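Local atomic coordinates of hypothetical protein SPy2152 (Streptococcus pyogenes, PDB entry 2FU2), a protein that probably protects its producer cell against a bacteriocin, as a member of the enterocin A immunity family of small helical proteins. Residues T48-D51 with S52-Q56; D64-K67 with S68-D71; F70-S73 with R74-T78. One frame throughout, in Å; residues are numbered along the deposited sequence.

Contact 1 (T48-D51 with S52-Q56); sequences TKID and SLINQ
Asp-51 reaches across one turn of helix 44-60 to Asn-55, while Ser-52 and Ile-50 each turn to a neighbour one turn away. With CG anti to its own nitrogen (chi1 -164°), the Asp-51 carboxylate crosses the Asn-55 amide obliquely, the two planes 76° apart and OD1 of Asp-51 3.6 Å from OD1 of Asn-55. Ser-52 turns OG back over the preceding turn, 3.1 Å from Thr-48 O, the carbonyl that already accepts Ser-52 N. A water lying 3.0 Å from Ser-52 OG also gives a weak bond to Asp-51 OD2. On the buried side Ile-50 and Ile-54 lie alongside each other, CG2 of Ile-50 against CG1 of Ile-54 at 3.8 Å, both packing on helix 67-78. The two OD1 oxygens of Asp-51 and Asn-55 converge on Lys-77 NZ of helix 67-78, which makes a salt bridge with the acid and a hydrogen bond with the amide; another water, 2.7 Å from both Asp-51 OD1 and Asn-55 OD1, can donate to either. The lysine's charge and the water's protons probably offset the repulsion between these oxygens, so the acid-amide pair bordering the greasy face probably helps hold the lysine in place.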
ATOM      1  N   THR A  48       0.284   5.740  -8.479  1.00 32.09           N
ATOM      2  CA  THR A  48       1.342   5.090  -9.250  1.00 31.33           C
ATOM      3  C   THR A  48       2.402   4.527  -8.378  1.00 30.95           C
ATOM      4  O   THR A  48       2.776   3.358  -8.605  1.00 31.80           O
ATOM      5  CB  THR A  48       1.928   6.042 -10.231  1.00 31.45           C
ATOM      6  OG1 THR A  48       0.951   6.205 -11.257  1.00 33.01           O
ATOM      7  CG2 THR A  48       3.159   5.434 -10.909  1.00 32.56           C
ATOM      8  N   LYS A  49       2.839   5.331  -7.372  1.00 29.39           N
ATOM      9  CA  LYS A  49       3.819   4.920  -6.399  1.00 29.70           C
ATOM     10  C   LYS A  49       3.344   3.769  -5.527  1.00 28.68           C
ATOM     11  O   LYS A  49       4.072   2.820  -5.336  1.00 29.40           O
ATOM     12  CB  LYS A  49       4.321   6.070  -5.530  1.00 29.20           C
ATOM     13  CG  LYS A  49       4.940   7.216  -6.285  1.00 31.66           C
ATOM     14  CD  LYS A  49       5.324   8.324  -5.314  1.00 31.75           C
ATOM     15  CE  LYS A  49       5.752   9.615  -6.046  1.00 35.31           C
ATOM     16  NZ  LYS A  49       6.653   9.419  -7.266  1.00 37.23           N
ATOM     17  N   ILE A  50       2.140   3.827  -4.995  1.00 28.22           N
ATOM     18  CA  ILE A  50       1.660   2.681  -4.200  1.00 27.81           C
ATOM     19  C   ILE A  50       1.522   1.447  -5.093  1.00 27.96           C
ATOM     20  O   ILE A  50       1.979   0.369  -4.766  1.00 28.80           O
ATOM     21  CB  ILE A  50       0.309   2.994  -3.517  1.00 28.56           C
ATOM     22  CG1 ILE A  50       0.416   4.149  -2.467  1.00 27.60           C
ATOM     23  CG2 ILE A  50      -0.326   1.681  -2.866  1.00 29.56           C
ATOM     24  CD1 ILE A  50      -0.894   5.024  -2.288  1.00 28.01           C
ATOM     25  N   ASP A  51       0.931   1.617  -6.257  1.00 27.97           N
ATOM     26  CA  ASP A  51       0.849   0.508  -7.220  1.00 29.51           C
ATOM     27  C   ASP A  51       2.209  -0.199  -7.437  1.00 29.36           C
ATOM     28  O   ASP A  51       2.285  -1.444  -7.281  1.00 29.96           O
ATOM     29  CB  ASP A  51       0.243   0.971  -8.540  1.00 29.24           C
ATOM     30  CG  ASP A  51      -0.208  -0.173  -9.401  1.00 31.40           C
ATOM     31  OD1 ASP A  51      -0.805  -1.120  -8.890  1.00 36.37           O
ATOM     32  OD2 ASP A  51       0.036  -0.134 -10.610  1.00 35.99           O
ATOM     33  N   SER A  52       3.249   0.590  -7.742  1.00 28.52           N
ATOM     34  CA  SER A  52       4.571   0.066  -7.973  1.00 30.36           C
ATOM     35  C   SER A  52       5.071  -0.671  -6.743  1.00 31.49           C
ATOM     36  O   SER A  52       5.654  -1.755  -6.897  1.00 32.04           O
ATOM     37  CB  SER A  52       5.574   1.171  -8.306  1.00 30.00           C
ATOM     38  OG  SER A  52       5.265   1.820  -9.552  1.00 33.96           O
ATOM     39  N   LEU A  53       4.880  -0.079  -5.548  1.00 31.15           N
ATOM     40  CA  LEU A  53       5.358  -0.715  -4.314  1.00 31.40           C
ATOM     41  C   LEU A  53       4.617  -2.061  -4.042  1.00 31.52           C
ATOM     42  O   LEU A  53       5.249  -3.084  -3.760  1.00 32.33           O
ATOM     43  CB  LEU A  53       5.263   0.260  -3.122  1.00 31.03           C
ATOM     44  CG  LEU A  53       5.683  -0.261  -1.758  1.00 29.82           C
ATOM     45  CD1 LEU A  53       7.187  -0.467  -1.732  1.00 27.19           C
ATOM     46  CD2 LEU A  53       5.260   0.641  -0.613  1.00 32.55           C
ATOM     47  N   ILE A  54       3.294  -2.079  -4.210  1.00 31.44           N
ATOM     48  CA  ILE A  54       2.509  -3.290  -3.995  1.00 31.10           C
ATOM     49  C   ILE A  54       2.761  -4.337  -5.072  1.00 30.41           C
ATOM     50  O   ILE A  54       2.924  -5.517  -4.746  1.00 30.82           O
ATOM     51  CB  ILE A  54       0.981  -2.984  -3.819  1.00 31.36           C
ATOM     52  CG1 ILE A  54       0.747  -2.005  -2.663  1.00 33.36           C
ATOM     53  CG2 ILE A  54       0.239  -4.257  -3.482  1.00 31.28           C
ATOM     54  CD1 ILE A  54       1.150  -2.606  -1.256  1.00 33.02           C
ATOM     55  N   ASN A  55       2.854  -3.934  -6.337  1.00 29.38           N
ATOM     56  CA  ASN A  55       3.323  -4.910  -7.362  1.00 30.00           C
ATOM     57  C   ASN A  55       4.631  -5.578  -6.952  1.00 30.78           C
ATOM     58  O   ASN A  55       4.741  -6.815  -7.034  1.00 30.84           O
ATOM     59  CB  ASN A  55       3.480  -4.287  -8.735  1.00 28.15           C
ATOM     60  CG  ASN A  55       2.191  -3.810  -9.265  1.00 29.05           C
ATOM     61  OD1 ASN A  55       1.126  -4.170  -8.747  1.00 28.60           O
ATOM     62  ND2 ASN A  55       2.244  -3.008 -10.304  1.00 29.27           N
ATOM     63  N   GLN A  56       5.597  -4.747  -6.510  1.00 30.97           N
ATOM     64  CA  GLN A  56       6.905  -5.179  -6.098  1.00 32.21           C
ATOM     65  C   GLN A  56       6.772  -6.153  -4.936  1.00 32.07           C
ATOM     66  O   GLN A  56       7.406  -7.193  -4.935  1.00 32.35           O
ATOM     67  CB  GLN A  56       7.728  -3.971  -5.693  1.00 32.67           C
ATOM     68  CG  GLN A  56       8.860  -4.261  -4.691  1.00 34.94           C
ATOM     69  CD  GLN A  56       9.814  -3.072  -4.479  1.00 34.23           C
ATOM     70  OE1 GLN A  56       9.390  -1.921  -4.334  1.00 38.19           O
ATOM     71  NE2 GLN A  56      11.091  -3.352  -4.451  1.00 34.67           N
TER
HETATM   72  O   HOH W   1      -0.714  -3.148  -7.073  1.00 31.24           O
HETATM   73  O   HOH W   2       3.100   1.216 -11.503  1.00 50.91           O

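Contact 2 (D64-K67 with S68-D71); sequences DAPK and SIFD
Ala-65 and Pro-66 lie against the first turn of helix 67-78, where Pro-66 is the N-cap residue and the incoming loop folds over Ile-69 and Phe-70. Ile-69 is a forked bump, and the two loop residues form the hollow that receives it. Its CG2 meets the methyl of Ala-65 at 3.8 Å, while CG1 runs alongside the proline ring and comes to 3.9 Å from Pro-66 CD. One branch therefore goes to each residue, because CG1 is set anti to the carbonyl carbon (chi1 -63°) and CG2 anti to the nitrogen. Beyond the loop, Ile-69 continues into Ile-54, Tyr-57 and Ile-58 of helix 44-60 and into Val-14 and Ile-20, so this small hydrophobic cluster is an extension of the core.

Phe-70 flanks Ala-65 as well. Its ring presents an edge to the Ala-65 carbonyl, CE2 standing 3.5 Å from Ala-65 O near the ring plane, and the same carbon lies 4.1 Å from Ala-65 CB. Ser-68 turns its hydroxyl toward another part of the fold, hydrogen bonding to Glu-17.

The backbone closes the turn. Ile-69 N reaches Pro-66 O with a bent bond (141° at the hydrogen), the donor lying well above the carbonyl plane. The next carbonyl, Lys-67 O, takes Asp-71 N at 2.7 Å, an i to i+4 bond. The Asp-71 carboxylate crosses the aliphatic stem of Lys-67, with Lys-67 CG 3.6 Å from Asp-71 OD1.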
ATOM      1  N   ASP A  64       2.327 -14.789  -2.659  1.00 36.52           N
ATOM      2  CA  ASP A  64       2.061 -15.214  -1.283  1.00 37.84           C
ATOM      3  C   ASP A  64       2.092 -13.962  -0.401  1.00 38.00           C
ATOM      4  O   ASP A  64       3.127 -13.597   0.170  1.00 38.85           O
ATOM      5  CB  ASP A  64       3.104 -16.265  -0.818  1.00 37.42           C
ATOM      6  CG  ASP A  64       2.773 -16.877   0.533  1.00 39.83           C
ATOM      7  OD1 ASP A  64       1.686 -16.556   1.111  1.00 39.93           O
ATOM      8  OD2 ASP A  64       3.612 -17.688   1.014  1.00 39.58           O
ATOM      9  N   ALA A  65       0.947 -13.294  -0.324  1.00 37.11           N
ATOM     10  CA  ALA A  65       0.799 -12.028   0.407  1.00 35.95           C
ATOM     11  C   ALA A  65      -0.580 -12.097   1.073  1.00 34.62           C
ATOM     12  O   ALA A  65      -1.509 -12.728   0.521  1.00 33.87           O
ATOM     13  CB  ALA A  65       0.878 -10.846  -0.549  1.00 34.97           C
ATOM     14  N   PRO A  66      -0.711 -11.479   2.263  1.00 33.26           N
ATOM     15  CA  PRO A  66      -1.977 -11.442   3.003  1.00 32.13           C
ATOM     16  C   PRO A  66      -3.087 -10.754   2.175  1.00 32.25           C
ATOM     17  O   PRO A  66      -2.768  -9.951   1.263  1.00 31.87           O
ATOM     18  CB  PRO A  66      -1.616 -10.613   4.225  1.00 32.14           C
ATOM     19  CG  PRO A  66      -0.127 -10.717   4.337  1.00 31.99           C
ATOM     20  CD  PRO A  66       0.378 -10.777   2.968  1.00 32.11           C
ATOM     21  N   LYS A  67      -4.356 -11.044   2.487  1.00 31.23           N
ATOM     22  CA  LYS A  67      -5.487 -10.488   1.760  1.00 31.57           C
ATOM     23  C   LYS A  67      -5.380  -8.969   1.631  1.00 31.14           C
ATOM     24  O   LYS A  67      -5.673  -8.410   0.565  1.00 29.84           O
ATOM     25  CB  LYS A  67      -6.838 -10.888   2.408  1.00 31.91           C
ATOM     26  CG  LYS A  67      -8.154 -10.338   1.704  1.00 33.04           C
ATOM     27  CD  LYS A  67      -9.490 -11.156   1.900  1.00 33.71           C
ATOM     28  CE  LYS A  67      -9.879 -11.472   3.413  1.00 39.56           C
ATOM     29  NZ  LYS A  67     -11.264 -12.129   3.808  1.00 36.51           N
ATOM     30  N   SER A  68      -4.949  -8.309   2.717  1.00 30.85           N
ATOM     31  CA  SER A  68      -4.931  -6.842   2.747  1.00 31.09           C
ATOM     32  C   SER A  68      -4.079  -6.246   1.632  1.00 29.98           C
ATOM     33  O   SER A  68      -4.363  -5.180   1.109  1.00 30.10           O
ATOM     34  CB  SER A  68      -4.455  -6.335   4.110  1.00 31.05           C
ATOM     35  OG  SER A  68      -3.147  -6.782   4.405  1.00 33.34           O
ATOM     36  N   ILE A  69      -3.050  -6.961   1.248  1.00 30.96           N
ATOM     37  CA  ILE A  69      -2.121  -6.526   0.189  1.00 31.86           C
ATOM     38  C   ILE A  69      -2.848  -6.563  -1.134  1.00 31.63           C
ATOM     39  O   ILE A  69      -2.829  -5.605  -1.912  1.00 31.07           O
ATOM     40  CB  ILE A  69      -0.875  -7.402   0.211  1.00 32.65           C
ATOM     41  CG1 ILE A  69      -0.156  -7.188   1.564  1.00 34.81           C
ATOM     42  CG2 ILE A  69       0.038  -7.151  -1.028  1.00 33.52           C
ATOM     43  CD1 ILE A  69       1.293  -6.729   1.495  1.00 38.57           C
ATOM     44  N   PHE A  70      -3.558  -7.646  -1.354  1.00 31.58           N
ATOM     45  CA  PHE A  70      -4.382  -7.738  -2.545  1.00 32.18           C
ATOM     46  C   PHE A  70      -5.538  -6.760  -2.552  1.00 32.53           C
ATOM     47  O   PHE A  70      -5.894  -6.235  -3.625  1.00 32.60           O
ATOM     48  CB  PHE A  70      -4.878  -9.154  -2.738  1.00 32.82           C
ATOM     49  CG  PHE A  70      -3.797 -10.119  -3.216  1.00 34.33           C
ATOM     50  CD1 PHE A  70      -3.243 -10.002  -4.505  1.00 35.11           C
ATOM     51  CD2 PHE A  70      -3.327 -11.142  -2.368  1.00 32.83           C
ATOM     52  CE1 PHE A  70      -2.226 -10.926  -4.948  1.00 38.49           C
ATOM     53  CE2 PHE A  70      -2.356 -12.063  -2.795  1.00 31.59           C
ATOM     54  CZ  PHE A  70      -1.796 -11.961  -4.072  1.00 33.49           C
ATOM     55  N   ASP A  71      -6.148  -6.543  -1.378  1.00 31.41           N
ATOM     56  CA  ASP A  71      -7.169  -5.547  -1.227  1.00 31.64           C
ATOM     57  C   ASP A  71      -6.712  -4.116  -1.617  1.00 31.39           C
ATOM     58  O   ASP A  71      -7.291  -3.493  -2.508  1.00 31.92           O
ATOM     59  CB  ASP A  71      -7.669  -5.538   0.217  1.00 32.97           C
ATOM     60  CG  ASP A  71      -8.571  -6.715   0.548  1.00 36.12           C
ATOM     61  OD1 ASP A  71      -8.947  -7.530  -0.332  1.00 41.36           O
ATOM     62  OD2 ASP A  71      -8.889  -6.823   1.748  1.00 40.06           O
TER

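Contact 3 (F70-S73 with R74-T78); sequences FDLS and RLVKT
Ser-73 and Lys-77 face each other one turn apart on helix 67-78, the last helix of the modelled chain, where the backbone runs as a regular alpha-helical ladder. Four carbonyls in a row, those of Phe-70, Asp-71, Leu-72 and Ser-73, accept the amides of Arg-74, Leu-75, Val-76 and Lys-77. The Val-76 N to Leu-72 O bond, 3.1 Å long, is the straightest of them, at 168°.

Side chains take part less directly. Ser-73 holds OG anti to its nitrogen (chi1 -179°), which turns the oxygen out from the helix, where the lysine stem passes it with Lys-77 CE 3.3 Å from Ser-73 OG. That touch is with carbon; the ammonium group goes further, to a salt bridge with Asp-51 and a hydrogen bond with Asn-55 on helix 44-60. The bend at the end of the Lys-77 chain (chi4 -51°) turns NZ to that pair.

On the buried side the Leu-72 and Val-76 side chains cross at an angle, Leu-72 CD1 4.1 Å from Val-76 CG1, both resting on helix 44-60, while Leu-72 and Leu-75 also reach helix 4-15. In the last turn the carbonyl of Arg-74 is gripped twice: Thr-78 N and Thr-78 OG1 reach it from opposite faces of its plane, the hydroxyl at 2.9 Å from Arg-74 O.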
ATOM      1  N   PHE A  70      -3.558  -7.646  -1.354  1.00 31.58           N
ATOM      2  CA  PHE A  70      -4.382  -7.738  -2.545  1.00 32.18           C
ATOM      3  C   PHE A  70      -5.538  -6.760  -2.552  1.00 32.53           C
ATOM      4  O   PHE A  70      -5.894  -6.235  -3.625  1.00 32.60           O
ATOM      5  CB  PHE A  70      -4.878  -9.154  -2.738  1.00 32.82           C
ATOM      6  CG  PHE A  70      -3.797 -10.119  -3.216  1.00 34.33           C
ATOM      7  CD1 PHE A  70      -3.243 -10.002  -4.505  1.00 35.11           C
ATOM      8  CD2 PHE A  70      -3.327 -11.142  -2.368  1.00 32.83           C
ATOM      9  CE1 PHE A  70      -2.226 -10.926  -4.948  1.00 38.49           C
ATOM     10  CE2 PHE A  70      -2.356 -12.063  -2.795  1.00 31.59           C
ATOM     11  CZ  PHE A  70      -1.796 -11.961  -4.072  1.00 33.49           C
ATOM     12  N   ASP A  71      -6.148  -6.543  -1.378  1.00 31.41           N
ATOM     13  CA  ASP A  71      -7.169  -5.547  -1.227  1.00 31.64           C
ATOM     14  C   ASP A  71      -6.712  -4.116  -1.617  1.00 31.39           C
ATOM     15  O   ASP A  71      -7.291  -3.493  -2.508  1.00 31.92           O
ATOM     16  CB  ASP A  71      -7.669  -5.538   0.217  1.00 32.97           C
ATOM     17  CG  ASP A  71      -8.571  -6.715   0.548  1.00 36.12           C
ATOM     18  OD1 ASP A  71      -8.947  -7.530  -0.332  1.00 41.36           O
ATOM     19  OD2 ASP A  71      -8.889  -6.823   1.748  1.00 40.06           O
ATOM     20  N   LEU A  72      -5.692  -3.600  -0.925  1.00 29.92           N
ATOM     21  CA  LEU A  72      -4.970  -2.412  -1.337  1.00 29.53           C
ATOM     22  C   LEU A  72      -4.594  -2.408  -2.810  1.00 29.30           C
ATOM     23  O   LEU A  72      -4.858  -1.445  -3.543  1.00 30.68           O
ATOM     24  CB  LEU A  72      -3.674  -2.243  -0.507  1.00 29.15           C
ATOM     25  CG  LEU A  72      -2.816  -1.037  -0.843  1.00 27.50           C
ATOM     26  CD1 LEU A  72      -3.638   0.309  -0.853  1.00 31.87           C
ATOM     27  CD2 LEU A  72      -1.683  -0.944   0.181  1.00 28.02           C
ATOM     28  N   SER A  73      -3.946  -3.437  -3.257  1.00 27.95           N
ATOM     29  CA  SER A  73      -3.583  -3.473  -4.702  1.00 28.82           C
ATOM     30  C   SER A  73      -4.789  -3.172  -5.602  1.00 29.07           C
ATOM     31  O   SER A  73      -4.686  -2.388  -6.519  1.00 27.24           O
ATOM     32  CB  SER A  73      -3.059  -4.842  -5.090  1.00 27.53           C
ATOM     33  OG  SER A  73      -2.706  -4.859  -6.454  1.00 32.10           O
ATOM     34  N   ARG A  74      -5.941  -3.805  -5.289  1.00 29.43           N
ATOM     35  CA  ARG A  74      -7.136  -3.676  -6.037  1.00 29.54           C
ATOM     36  C   ARG A  74      -7.630  -2.220  -6.087  1.00 30.44           C
ATOM     37  O   ARG A  74      -7.990  -1.683  -7.152  1.00 29.70           O
ATOM     38  CB  ARG A  74      -8.197  -4.586  -5.413  1.00 30.35           C
ATOM     39  CG  ARG A  74      -9.521  -4.405  -6.059  1.00 29.51           C
ATOM     40  CD  ARG A  74     -10.663  -4.596  -5.142  1.00 27.46           C
ATOM     41  NE  ARG A  74     -11.871  -4.436  -5.933  1.00 26.55           N
ATOM     42  CZ  ARG A  74     -13.055  -4.893  -5.559  1.00 28.77           C
ATOM     43  NH1 ARG A  74     -13.165  -5.535  -4.400  1.00 27.84           N
ATOM     44  NH2 ARG A  74     -14.109  -4.722  -6.340  1.00 26.33           N
ATOM     45  N   LEU A  75      -7.654  -1.601  -4.915  1.00 29.94           N
ATOM     46  CA  LEU A  75      -8.080  -0.247  -4.781  1.00 30.81           C
ATOM     47  C   LEU A  75      -7.261   0.765  -5.590  1.00 31.87           C
ATOM     48  O   LEU A  75      -7.850   1.663  -6.197  1.00 32.62           O
ATOM     49  CB  LEU A  75      -8.111   0.162  -3.290  1.00 31.10           C
ATOM     50  CG  LEU A  75      -9.127  -0.561  -2.400  1.00 32.12           C
ATOM     51  CD1 LEU A  75      -9.207   0.095  -1.027  1.00 30.38           C
ATOM     52  CD2 LEU A  75     -10.512  -0.533  -3.030  1.00 35.57           C
ATOM     53  N   VAL A  76      -5.930   0.694  -5.534  1.00 32.19           N
ATOM     54  CA  VAL A  76      -5.113   1.662  -6.261  1.00 33.29           C
ATOM     55  C   VAL A  76      -5.084   1.312  -7.728  1.00 34.46           C
ATOM     56  O   VAL A  76      -4.915   2.228  -8.559  1.00 35.47           O
ATOM     57  CB  VAL A  76      -3.629   1.847  -5.726  1.00 32.17           C
ATOM     58  CG1 VAL A  76      -3.660   2.352  -4.356  1.00 32.63           C
ATOM     59  CG2 VAL A  76      -2.923   0.562  -5.725  1.00 34.10           C
ATOM     60  N   LYS A  77      -5.258   0.033  -8.082  1.00 34.57           N
ATOM     61  CA  LYS A  77      -5.467  -0.275  -9.536  1.00 36.07           C
ATOM     62  C   LYS A  77      -6.723   0.382 -10.140  1.00 38.24           C
ATOM     63  O   LYS A  77      -6.694   0.852 -11.263  1.00 38.11           O
ATOM     64  CB  LYS A  77      -5.353  -1.770  -9.876  1.00 34.84           C
ATOM     65  CG  LYS A  77      -3.855  -2.258 -10.016  1.00 36.47           C
ATOM     66  CD  LYS A  77      -3.665  -3.809 -10.111  1.00 35.27           C
ATOM     67  CE  LYS A  77      -2.249  -4.228  -9.682  1.00 31.33           C
ATOM     68  NZ  LYS A  77      -1.217  -3.417 -10.415  1.00 31.05           N
ATOM     69  N   THR A  78      -7.816   0.427  -9.385  1.00 41.01           N
ATOM     70  CA  THR A  78      -9.042   1.107  -9.826  1.00 43.66           C
ATOM     71  C   THR A  78      -8.801   2.606 -10.160  1.00 44.40           C
ATOM     72  O   THR A  78      -9.088   3.021 -11.279  1.00 45.95           O
ATOM     73  CB  THR A  78     -10.147   0.895  -8.773  1.00 43.84           C
ATOM     74  OG1 THR A  78     -10.246  -0.507  -8.512  1.00 45.13           O
ATOM     75  CG2 THR A  78     -11.495   1.387  -9.258  1.00 44.40           C
TER

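Overall arrangement
Each contact joins neighbouring turns of one continuous stretch, so none closes a long loop; going from the N terminus, contact 1 comes first, and contacts 2 and 3 overlap at Phe-70 and Asp-71. Contact 1 lies in the middle of helix 44-60. The chain leaves that helix, passes through a loop and enters contact 2, where the loop turns into helix 67-78. Contact 3 carries on along the same helix. Contacts 1 and 3 lie about 10 Å apart between centres and tie the two helices together through the polar link at Lys-77 and the packing of Ile-50 on Val-76 and Ile-54 on Leu-72. Contact 2 meets contact 1 through Ile-54 and Ile-69.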